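Local structure of tRNA uridine(34) acetyltransferase (Methanocaldococcus infernus, 6IA8) at residues 243-251 / 440-448; 418-426 / 469-480. The protein converts uridine 34 at the wobble position of tRNA to carboxymethyluridine, using acetyl-CoA and S-adenosyl-L-methionine. All blocks are in the same frame, centred on the assembly; numbering follows the deposited sequence.

Contact 1 joins the radical SAM core to the acetyltransferase domain, whereas contact 2 lies wholly within the latter. Both are buried and share one sheet: strands 418-427 and 440-448 are antiparallel neighbours in it, and the centres of the two contacts lie about 13 Å apart. Their backbones meet directly, Arg444 N standing 2.8 Å from Arg424 O in a probable hydrogen bond. The chemistry differs with place. At the domain boundary, contact 1 relies on buried charges and carbonyl oxygens, with Arg444 at its centre. Contact 2 is an apolar strand-helix interface without cross-segment hydrogen bonds; its polar work is done at the start of the helix, around a sulfate.

Contact 1 (243-251 / 440-448); sequences LLKDSGLKV and TMLVRQLHV. With SO4 (sulfate ion), chain E.
The guanidinium of Arg444 carries Lys245 on one face: CD of the lysine lies 3.4 Å above the plane, over its centre, the two chains running aslant. At its edge sits the backbone at Leu249 C and Lys250 CA. A bend at chi3 (-66°) turns the guanidinium back to this backbone, where Arg444 NH2 donates to Leu249 O at 3.0 Å, approaching from above the carbonyl plane. Salt bridges from Arg444 to Asp283 and Glu406 complete the grip, and Lys245 NZ shares Glu406, which probably offsets the nearness of two positive charges. The flat amide of Gln445 is touched by the methylene chain of Lys250, crossing at about a right angle with Lys250 CD 3.4 Å from Gln445 CD, while Gln445 OE1 accepts from Arg424. A sulfate sits at the edge of the His447 ring, by NE2, modelled so close that the distance is doubtful.

A Schellman motif ends helix 234-245 here, with Gly248 at positive phi as its C-prime residue. The turn brings Gly248 N to 3.7 Å from Leu442 CD1 and Gly248 O to 3.4 Å from Arg444 CB. On the strand, Arg444 and Gln445 form a classic beta bulge opposite Arg424. Lys250, its chain bent at chi3 and chi4, reaches back to the bulge: Lys250 NZ donates to Arg444 O at 2.7 Å, meeting it nearly head-on with a C=O...N angle of 168°.

Contact 2 (418-426 / 469-480); sequences ILIAFLRLR and YGRMLMKEAERI. With SO4 (sulfate ion), chain D.
Ile420 and Tyr469 open the interface between strand 418-427 and helix 469-484, part of the GNAT fold, in which this helix packs on the mixed sheet. The CG2 methyl of Ile420 makes a CH-pi contact over one face of the tyrosine ring, 4.0 Å from the centroid and displaced toward the rim. Next along the strand, Ala421 CB meets Leu473 CD1 at 3.7 Å and also faces Tyr469 CB. Leu423 touches three helix residues, Leu473, Met474 and Ala477. With its CG anti to the backbone N (chi1 180°), both methyls are delivered to the helix: CD1 lies 3.6 Å from the sulfur SD of Met474, whose chain crosses at about a right angle, and CD2 lies 3.9 Å from Ala477 CB. Ala477 also receives Leu425, whose CD1 packs on its CB and whose CD2 reaches on toward Ile480.

These side chains alternate down a strand whose axis runs roughly parallel to the helix, at 29° and 8.6 Å. A classic beta bulge opposite Phe411 breaks the alternation, so that Ile420 and Ala421 both point at the helix; Phe411 in turn packs against Tyr469 and Leu473.

Beyond the apolar face, the GNAT Q-x-x-G-x-G signature runs into the first turn of the helix, its two glycines being Gly468 and Gly470. A sulfate, probably from crystallisation, sits there, consistent with the place where relatives hold the pyrophosphate of acetyl-CoA. Gly468 N, Gly470 N and Tyr501 OH all bond to it. Arg471 grips one oxygen twice: sulfate O1 takes Arg471 N at 2.8 Å and an almost straight bond (176°) from Arg471 NE at 2.9 Å.

Contact 1 (243-251 / 440-448)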
loop_
_atom_site.group_PDB
_atom_site.type_symbol
_atom_site.label_atom_id
_atom_site.label_comp_id
_atom_site.label_asym_id
_atom_site.label_seq_id
_atom_site.Cartn_x
_atom_site.Cartn_y
_atom_site.Cartn_z
ATOM N N LEU A 243 15.279 2.309 -4.610
ATOM C CA LEU A 243 15.109 3.709 -4.975
ATOM C C LEU A 243 13.849 4.282 -4.342
ATOM O O LEU A 243 13.830 5.443 -3.927
ATOM C CB LEU A 243 15.054 3.849 -6.490
ATOM C CG LEU A 243 16.353 3.540 -7.241
ATOM C CD1 LEU A 243 16.073 3.536 -8.736
ATOM C CD2 LEU A 243 17.420 4.552 -6.898
ATOM N N LEU A 244 12.781 3.483 -4.272
ATOM C CA LEU A 244 11.537 3.931 -3.647
ATOM C C LEU A 244 11.733 4.148 -2.149
ATOM O O LEU A 244 11.362 5.196 -1.606
ATOM C CB LEU A 244 10.427 2.900 -3.911
ATOM C CG LEU A 244 9.891 2.875 -5.349
ATOM C CD1 LEU A 244 9.052 1.606 -5.547
ATOM C CD2 LEU A 244 9.129 4.081 -5.695
ATOM N N LYS A 245 12.334 3.169 -1.469
ATOM C CA LYS A 245 12.558 3.280 -0.034
ATOM C C LYS A 245 13.440 4.478 0.288
ATOM O O LYS A 245 13.169 5.218 1.238
ATOM C CB LYS A 245 13.206 2.005 0.486
ATOM C CG LYS A 245 12.295 0.761 0.622
ATOM C CD LYS A 245 11.132 1.006 1.591
ATOM C CE LYS A 245 10.439 -0.320 1.905
ATOM N NZ LYS A 245 11.294 -1.122 2.819
ATOM N N ASP A 246 14.504 4.691 -0.495
ATOM C CA ASP A 246 15.423 5.793 -0.246
ATOM C C ASP A 246 14.860 7.124 -0.697
ATOM O O ASP A 246 15.523 8.135 -0.506
ATOM C CB ASP A 246 16.780 5.519 -0.919
ATOM C CG ASP A 246 17.600 4.493 -0.137
ATOM O OD1 ASP A 246 17.353 4.348 1.105
ATOM O OD2 ASP A 246 18.486 3.863 -0.746
ATOM N N SER A 247 13.674 7.148 -1.300
ATOM C CA SER A 247 12.934 8.373 -1.554
ATOM C C SER A 247 11.750 8.529 -0.603
ATOM O O SER A 247 10.925 9.423 -0.793
ATOM C CB SER A 247 12.471 8.376 -3.009
ATOM O OG SER A 247 13.589 8.231 -3.893
ATOM N N GLY A 248 11.647 7.680 0.414
ATOM C CA GLY A 248 10.617 7.826 1.429
ATOM C C GLY A 248 9.261 7.256 1.068
ATOM O O GLY A 248 8.286 7.499 1.789
ATOM N N LEU A 249 9.152 6.517 -0.020
ATOM C CA LEU A 249 7.842 6.071 -0.462
ATOM C C LEU A 249 7.499 4.720 0.163
ATOM O O LEU A 249 8.379 3.942 0.542
ATOM C CB LEU A 249 7.780 5.975 -1.995
ATOM C CG LEU A 249 7.784 7.336 -2.668
ATOM C CD1 LEU A 249 8.182 7.229 -4.163
ATOM C CD2 LEU A 249 6.398 8.008 -2.598
ATOM N N LYS A 250 6.195 4.441 0.244
ATOM C CA LYS A 250 5.718 3.112 0.592
ATOM C C LYS A 250 5.770 2.206 -0.621
ATOM O O LYS A 250 5.453 2.620 -1.749
ATOM C CB LYS A 250 4.288 3.178 1.119
ATOM C CG LYS A 250 4.233 4.005 2.478
ATOM C CD LYS A 250 2.785 4.393 2.870
ATOM C CE LYS A 250 2.426 5.772 2.324
ATOM N NZ LYS A 250 3.449 6.824 2.580
ATOM N N VAL A 251 6.090 0.943 -0.366
ATOM C CA VAL A 251 6.331 -0.022 -1.418
ATOM C C VAL A 251 5.403 -1.201 -1.211
ATOM O O VAL A 251 5.448 -1.863 -0.173
ATOM C CB VAL A 251 7.790 -0.489 -1.435
ATOM C CG1 VAL A 251 8.002 -1.557 -2.501
ATOM C CG2 VAL A 251 8.734 0.694 -1.637
ATOM N N THR A 440 19.874 12.775 7.227
ATOM C CA THR A 440 18.427 12.821 7.117
ATOM C C THR A 440 17.817 11.485 7.504
ATOM O O THR A 440 18.297 10.436 7.070
ATOM C CB THR A 440 18.004 13.148 5.685
ATOM O OG1 THR A 440 18.533 14.417 5.324
ATOM C CG2 THR A 440 16.475 13.179 5.568
ATOM N N MET A 441 16.743 11.531 8.290
ATOM C CA MET A 441 15.896 10.373 8.553
ATOM C C MET A 441 14.558 10.568 7.846
ATOM O O MET A 441 14.068 11.691 7.732
ATOM C CB MET A 441 15.667 10.189 10.057
ATOM C CG MET A 441 15.501 8.738 10.497
ATOM S SD MET A 441 17.109 7.980 10.954
ATOM C CE MET A 441 16.509 6.366 11.406
ATOM N N LEU A 442 13.955 9.475 7.378
ATOM C CA LEU A 442 12.708 9.545 6.620
ATOM C C LEU A 442 11.545 8.916 7.385
ATOM O O LEU A 442 11.624 7.752 7.800
ATOM C CB LEU A 442 12.851 8.828 5.274
ATOM C CG LEU A 442 14.045 9.225 4.381
ATOM C CD1 LEU A 442 14.082 8.293 3.173
ATOM C CD2 LEU A 442 13.904 10.662 3.938
ATOM N N VAL A 443 10.451 9.668 7.521
ATOM C CA VAL A 443 9.177 9.123 7.983
ATOM C C VAL A 443 8.393 8.757 6.728
ATOM O O VAL A 443 7.821 9.619 6.070
ATOM C CB VAL A 443 8.409 10.110 8.858
ATOM C CG1 VAL A 443 7.068 9.513 9.183
ATOM C CG2 VAL A 443 9.214 10.403 10.129
ATOM N N ARG A 444 8.390 7.475 6.381
ATOM C CA ARG A 444 7.716 7.014 5.172
ATOM C C ARG A 444 6.219 6.845 5.348
ATOM O O ARG A 444 5.477 6.898 4.360
ATOM C CB ARG A 444 8.329 5.693 4.715
ATOM C CG ARG A 444 9.870 5.780 4.556
ATOM C CD ARG A 444 10.426 4.609 3.744
ATOM N NE ARG A 444 10.276 3.347 4.424
ATOM C CZ ARG A 444 9.345 2.436 4.173
ATOM N NH1 ARG A 444 9.317 1.336 4.920
ATOM N NH2 ARG A 444 8.488 2.599 3.170
ATOM N N GLN A 445 5.754 6.667 6.574
ATOM C CA GLN A 445 4.328 6.523 6.801
ATOM C C GLN A 445 4.033 6.776 8.268
ATOM O O GLN A 445 4.816 6.378 9.125
ATOM C CB GLN A 445 3.851 5.113 6.444
ATOM C CG GLN A 445 2.349 4.863 6.707
ATOM C CD GLN A 445 1.827 3.618 6.010
ATOM O OE1 GLN A 445 2.580 2.666 5.764
ATOM N NE2 GLN A 445 0.536 3.638 5.638
ATOM N N LEU A 446 2.908 7.427 8.540
ATOM C CA LEU A 446 2.309 7.516 9.870
ATOM C C LEU A 446 0.847 7.162 9.683
ATOM O O LEU A 446 0.156 7.798 8.880
ATOM C CB LEU A 446 2.415 8.915 10.470
ATOM C CG LEU A 446 1.575 9.154 11.722
ATOM C CD1 LEU A 446 2.005 8.258 12.884
ATOM C CD2 LEU A 446 1.653 10.632 12.119
ATOM N N HIS A 447 0.365 6.162 10.409
ATOM C CA HIS A 447 -1.033 5.769 10.284
ATOM C C HIS A 447 -1.625 5.534 11.663
ATOM O O HIS A 447 -1.116 4.713 12.425
ATOM C CB HIS A 447 -1.157 4.507 9.449
ATOM C CG HIS A 447 -2.563 4.218 9.007
ATOM N ND1 HIS A 447 -3.085 4.721 7.838
ATOM C CD2 HIS A 447 -3.570 3.530 9.601
ATOM C CE1 HIS A 447 -4.343 4.333 7.710
ATOM N NE2 HIS A 447 -4.660 3.603 8.763
ATOM N N VAL A 448 -2.652 6.293 12.008
ATOM C CA VAL A 448 -3.433 6.094 13.228
ATOM C C VAL A 448 -4.797 5.575 12.796
ATOM O O VAL A 448 -5.506 6.251 12.043
ATOM C CB VAL A 448 -3.573 7.401 14.028
ATOM C CG1 VAL A 448 -4.476 7.176 15.279
ATOM C CG2 VAL A 448 -2.238 7.963 14.378
HETATM S S SO4 E . -8.325 3.448 8.474
HETATM O O1 SO4 E . -7.079 3.771 9.144
HETATM O O2 SO4 E . -9.416 3.515 9.435
HETATM O O3 SO4 E . -8.559 4.407 7.405
HETATM O O4 SO4 E . -8.232 2.110 7.907
#

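Contact 2 (418-426 / 469-480)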
loop_
_atom_site.group_PDB
_atom_site.type_symbol
_atom_site.label_atom_id
_atom_site.label_comp_id
_atom_site.label_asym_id
_atom_site.label_seq_id
_atom_site.Cartn_x
_atom_site.Cartn_y
_atom_site.Cartn_z
ATOM N N ILE A 418 -3.424 -6.075 19.638
ATOM C CA ILE A 418 -4.267 -5.193 18.832
ATOM C C ILE A 418 -3.477 -3.936 18.493
ATOM O O ILE A 418 -2.956 -3.268 19.391
ATOM C CB ILE A 418 -5.574 -4.822 19.554
ATOM C CG1 ILE A 418 -6.334 -6.071 19.988
ATOM C CG2 ILE A 418 -6.426 -3.927 18.620
ATOM C CD1 ILE A 418 -7.648 -5.814 20.691
ATOM N N LEU A 419 -3.383 -3.622 17.202
ATOM C CA LEU A 419 -2.535 -2.552 16.694
ATOM C C LEU A 419 -3.383 -1.303 16.536
ATOM O O LEU A 419 -4.424 -1.340 15.866
ATOM C CB LEU A 419 -1.918 -2.962 15.353
ATOM C CG LEU A 419 -1.105 -1.910 14.605
ATOM C CD1 LEU A 419 0.152 -1.565 15.322
ATOM C CD2 LEU A 419 -0.823 -2.418 13.174
ATOM N N ILE A 420 -2.923 -0.201 17.130
ATOM C CA ILE A 420 -3.665 1.050 17.175
ATOM C C ILE A 420 -3.121 2.072 16.187
ATOM O O ILE A 420 -3.885 2.877 15.642
ATOM C CB ILE A 420 -3.647 1.612 18.616
ATOM C CG1 ILE A 420 -4.476 0.684 19.527
ATOM C CG2 ILE A 420 -4.171 3.005 18.634
ATOM C CD1 ILE A 420 -4.133 0.823 21.004
ATOM N N ALA A 421 -1.803 2.108 16.011
ATOM C CA ALA A 421 -1.146 3.114 15.186
ATOM C C ALA A 421 0.274 2.652 14.921
ATOM O O ALA A 421 0.852 1.907 15.715
ATOM C CB ALA A 421 -1.123 4.473 15.875
ATOM N N PHE A 422 0.853 3.132 13.822
ATOM C CA PHE A 422 2.219 2.752 13.507
ATOM C C PHE A 422 2.882 3.851 12.692
ATOM O O PHE A 422 2.215 4.683 12.059
ATOM C CB PHE A 422 2.263 1.378 12.791
ATOM C CG PHE A 422 1.700 1.376 11.419
ATOM C CD1 PHE A 422 0.387 1.020 11.214
ATOM C CD2 PHE A 422 2.496 1.669 10.319
ATOM C CE1 PHE A 422 -0.169 0.989 9.946
ATOM C CE2 PHE A 422 1.942 1.652 9.026
ATOM C CZ PHE A 422 0.621 1.324 8.842
ATOM N N LEU A 423 4.213 3.834 12.717
ATOM C CA LEU A 423 5.029 4.788 11.983
ATOM C C LEU A 423 6.216 4.029 11.403
ATOM O O LEU A 423 6.845 3.218 12.103
ATOM C CB LEU A 423 5.514 5.921 12.891
ATOM C CG LEU A 423 6.383 7.008 12.296
ATOM C CD1 LEU A 423 6.198 8.310 13.099
ATOM C CD2 LEU A 423 7.847 6.635 12.237
ATOM N N ARG A 424 6.517 4.310 10.126
ATOM C CA ARG A 424 7.634 3.702 9.403
ATOM C C ARG A 424 8.753 4.735 9.262
ATOM O O ARG A 424 8.588 5.752 8.576
ATOM C CB ARG A 424 7.171 3.234 8.030
ATOM C CG ARG A 424 6.111 2.154 8.030
ATOM C CD ARG A 424 5.870 1.683 6.609
ATOM N NE ARG A 424 4.702 0.824 6.424
ATOM C CZ ARG A 424 4.670 -0.473 6.711
ATOM N NH1 ARG A 424 5.706 -1.046 7.290
ATOM N NH2 ARG A 424 3.576 -1.182 6.478
ATOM N N LEU A 425 9.841 4.524 9.993
ATOM C CA LEU A 425 11.002 5.405 9.991
ATOM C C LEU A 425 12.173 4.694 9.320
ATOM O O LEU A 425 12.408 3.507 9.562
ATOM C CB LEU A 425 11.382 5.763 11.419
ATOM C CG LEU A 425 12.474 6.808 11.646
ATOM C CD1 LEU A 425 11.996 8.190 11.222
ATOM C CD2 LEU A 425 12.852 6.829 13.149
ATOM N N ARG A 426 12.908 5.397 8.471
ATOM C CA ARG A 426 13.988 4.764 7.722
ATOM C C ARG A 426 15.275 5.579 7.789
ATOM O O ARG A 426 15.259 6.806 7.617
ATOM C CB ARG A 426 13.573 4.555 6.251
ATOM C CG ARG A 426 14.738 4.004 5.379
ATOM C CD ARG A 426 14.282 3.699 3.914
ATOM N NE ARG A 426 15.416 3.283 3.093
ATOM C CZ ARG A 426 15.917 2.055 3.074
ATOM N NH1 ARG A 426 15.318 1.114 3.772
ATOM N NH2 ARG A 426 16.973 1.764 2.327
ATOM N N TYR A 469 -1.897 9.547 19.711
ATOM C CA TYR A 469 -1.012 8.462 19.299
ATOM C C TYR A 469 -0.106 8.904 18.164
ATOM O O TYR A 469 1.099 8.598 18.167
ATOM C CB TYR A 469 -1.833 7.231 18.898
ATOM C CG TYR A 469 -2.445 6.525 20.074
ATOM C CD1 TYR A 469 -1.642 5.949 21.060
ATOM C CD2 TYR A 469 -3.821 6.425 20.203
ATOM C CE1 TYR A 469 -2.193 5.306 22.151
ATOM C CE2 TYR A 469 -4.391 5.769 21.299
ATOM C CZ TYR A 469 -3.574 5.215 22.262
ATOM O OH TYR A 469 -4.144 4.567 23.331
ATOM N N GLY A 470 -0.663 9.653 17.203
ATOM C CA GLY A 470 0.133 10.131 16.083
ATOM C C GLY A 470 1.242 11.053 16.547
ATOM O O GLY A 470 2.414 10.884 16.195
ATOM N N ARG A 471 0.892 12.008 17.401
ATOM C CA ARG A 471 1.891 12.936 17.906
ATOM C C ARG A 471 2.954 12.225 18.728
ATOM O O ARG A 471 4.131 12.594 18.671
ATOM C CB ARG A 471 1.222 14.023 18.737
ATOM C CG ARG A 471 0.601 15.108 17.887
ATOM C CD ARG A 471 -0.375 15.954 18.703
ATOM N NE ARG A 471 -1.588 15.198 19.001
ATOM C CZ ARG A 471 -2.612 15.667 19.705
ATOM N NH1 ARG A 471 -2.574 16.902 20.193
ATOM N NH2 ARG A 471 -3.671 14.900 19.923
ATOM N N MET A 472 2.557 11.227 19.526
ATOM C CA MET A 472 3.535 10.494 20.326
ATOM C C MET A 472 4.469 9.665 19.438
ATOM O O MET A 472 5.672 9.572 19.706
ATOM C CB MET A 472 2.815 9.601 21.340
ATOM C CG MET A 472 2.201 10.346 22.502
ATOM S SD MET A 472 1.645 9.231 23.818
ATOM C CE MET A 472 0.085 8.653 23.149
ATOM N N LEU A 473 3.953 9.053 18.375
ATOM C CA LEU A 473 4.844 8.324 17.479
ATOM C C LEU A 473 5.823 9.270 16.787
ATOM O O LEU A 473 7.003 8.936 16.617
ATOM C CB LEU A 473 4.030 7.543 16.449
ATOM C CG LEU A 473 3.275 6.311 16.963
ATOM C CD1 LEU A 473 2.313 5.768 15.936
ATOM C CD2 LEU A 473 4.288 5.235 17.380
ATOM N N MET A 474 5.356 10.451 16.370
ATOM C CA MET A 474 6.259 11.412 15.739
ATOM C C MET A 474 7.335 11.871 16.713
ATOM O O MET A 474 8.515 11.977 16.344
ATOM C CB MET A 474 5.475 12.611 15.209
ATOM C CG MET A 474 4.566 12.256 14.030
ATOM S SD MET A 474 5.536 11.839 12.521
ATOM C CE MET A 474 6.209 13.473 12.206
ATOM N N LYS A 475 6.952 12.143 17.965
ATOM C CA LYS A 475 7.945 12.572 18.941
ATOM C C LYS A 475 9.001 11.482 19.124
ATOM O O LYS A 475 10.207 11.759 19.220
ATOM C CB LYS A 475 7.261 12.913 20.270
ATOM C CG LYS A 475 8.151 13.700 21.228
ATOM N N GLU A 476 8.561 10.228 19.207
ATOM C CA GLU A 476 9.515 9.136 19.397
ATOM C C GLU A 476 10.389 8.960 18.163
ATOM O O GLU A 476 11.597 8.713 18.262
ATOM C CB GLU A 476 8.784 7.837 19.705
ATOM C CG GLU A 476 9.697 6.641 19.905
ATOM C CD GLU A 476 10.456 6.676 21.206
ATOM O OE1 GLU A 476 11.323 5.814 21.390
ATOM O OE2 GLU A 476 10.199 7.569 22.041
ATOM N N ALA A 477 9.814 9.156 16.984
ATOM C CA ALA A 477 10.622 9.081 15.769
ATOM C C ALA A 477 11.697 10.166 15.753
ATOM O O ALA A 477 12.860 9.914 15.385
ATOM C CB ALA A 477 9.727 9.199 14.530
ATOM N N GLU A 478 11.315 11.389 16.123
ATOM C CA GLU A 478 12.275 12.483 16.175
ATOM C C GLU A 478 13.372 12.202 17.196
ATOM O O GLU A 478 14.556 12.467 16.933
ATOM C CB GLU A 478 11.557 13.790 16.508
ATOM C CG GLU A 478 10.585 14.212 15.373
ATOM C CD GLU A 478 9.665 15.338 15.780
ATOM O OE1 GLU A 478 9.822 15.885 16.883
ATOM O OE2 GLU A 478 8.776 15.661 14.991
ATOM N N ARG A 479 13.002 11.671 18.369
ATOM C CA ARG A 479 14.001 11.350 19.389
ATOM C C ARG A 479 14.976 10.292 18.884
ATOM O O ARG A 479 16.198 10.418 19.047
ATOM C CB ARG A 479 13.319 10.863 20.668
ATOM C CG ARG A 479 14.263 10.627 21.821
ATOM C CD ARG A 479 13.612 9.841 22.949
ATOM N NE ARG A 479 13.397 8.441 22.590
ATOM C CZ ARG A 479 14.347 7.512 22.597
ATOM N NH1 ARG A 479 15.587 7.832 22.933
ATOM N NH2 ARG A 479 14.060 6.264 22.260
ATOM N N ILE A 480 14.451 9.234 18.264
ATOM C CA ILE A 480 15.313 8.172 17.766
ATOM C C ILE A 480 16.245 8.721 16.700
ATOM O O ILE A 480 17.451 8.452 16.714
ATOM C CB ILE A 480 14.471 6.999 17.228
ATOM C CG1 ILE A 480 13.758 6.306 18.386
ATOM C CG2 ILE A 480 15.343 6.039 16.439
ATOM C CD1 ILE A 480 12.794 5.207 17.960
HETATM S S SO4 D . -3.095 12.374 17.130
HETATM O O1 SO4 D . -1.854 12.564 17.905
HETATM O O2 SO4 D . -4.213 12.635 18.082
HETATM O O3 SO4 D . -3.108 13.303 16.009
HETATM O O4 SO4 D . -3.182 10.976 16.675
#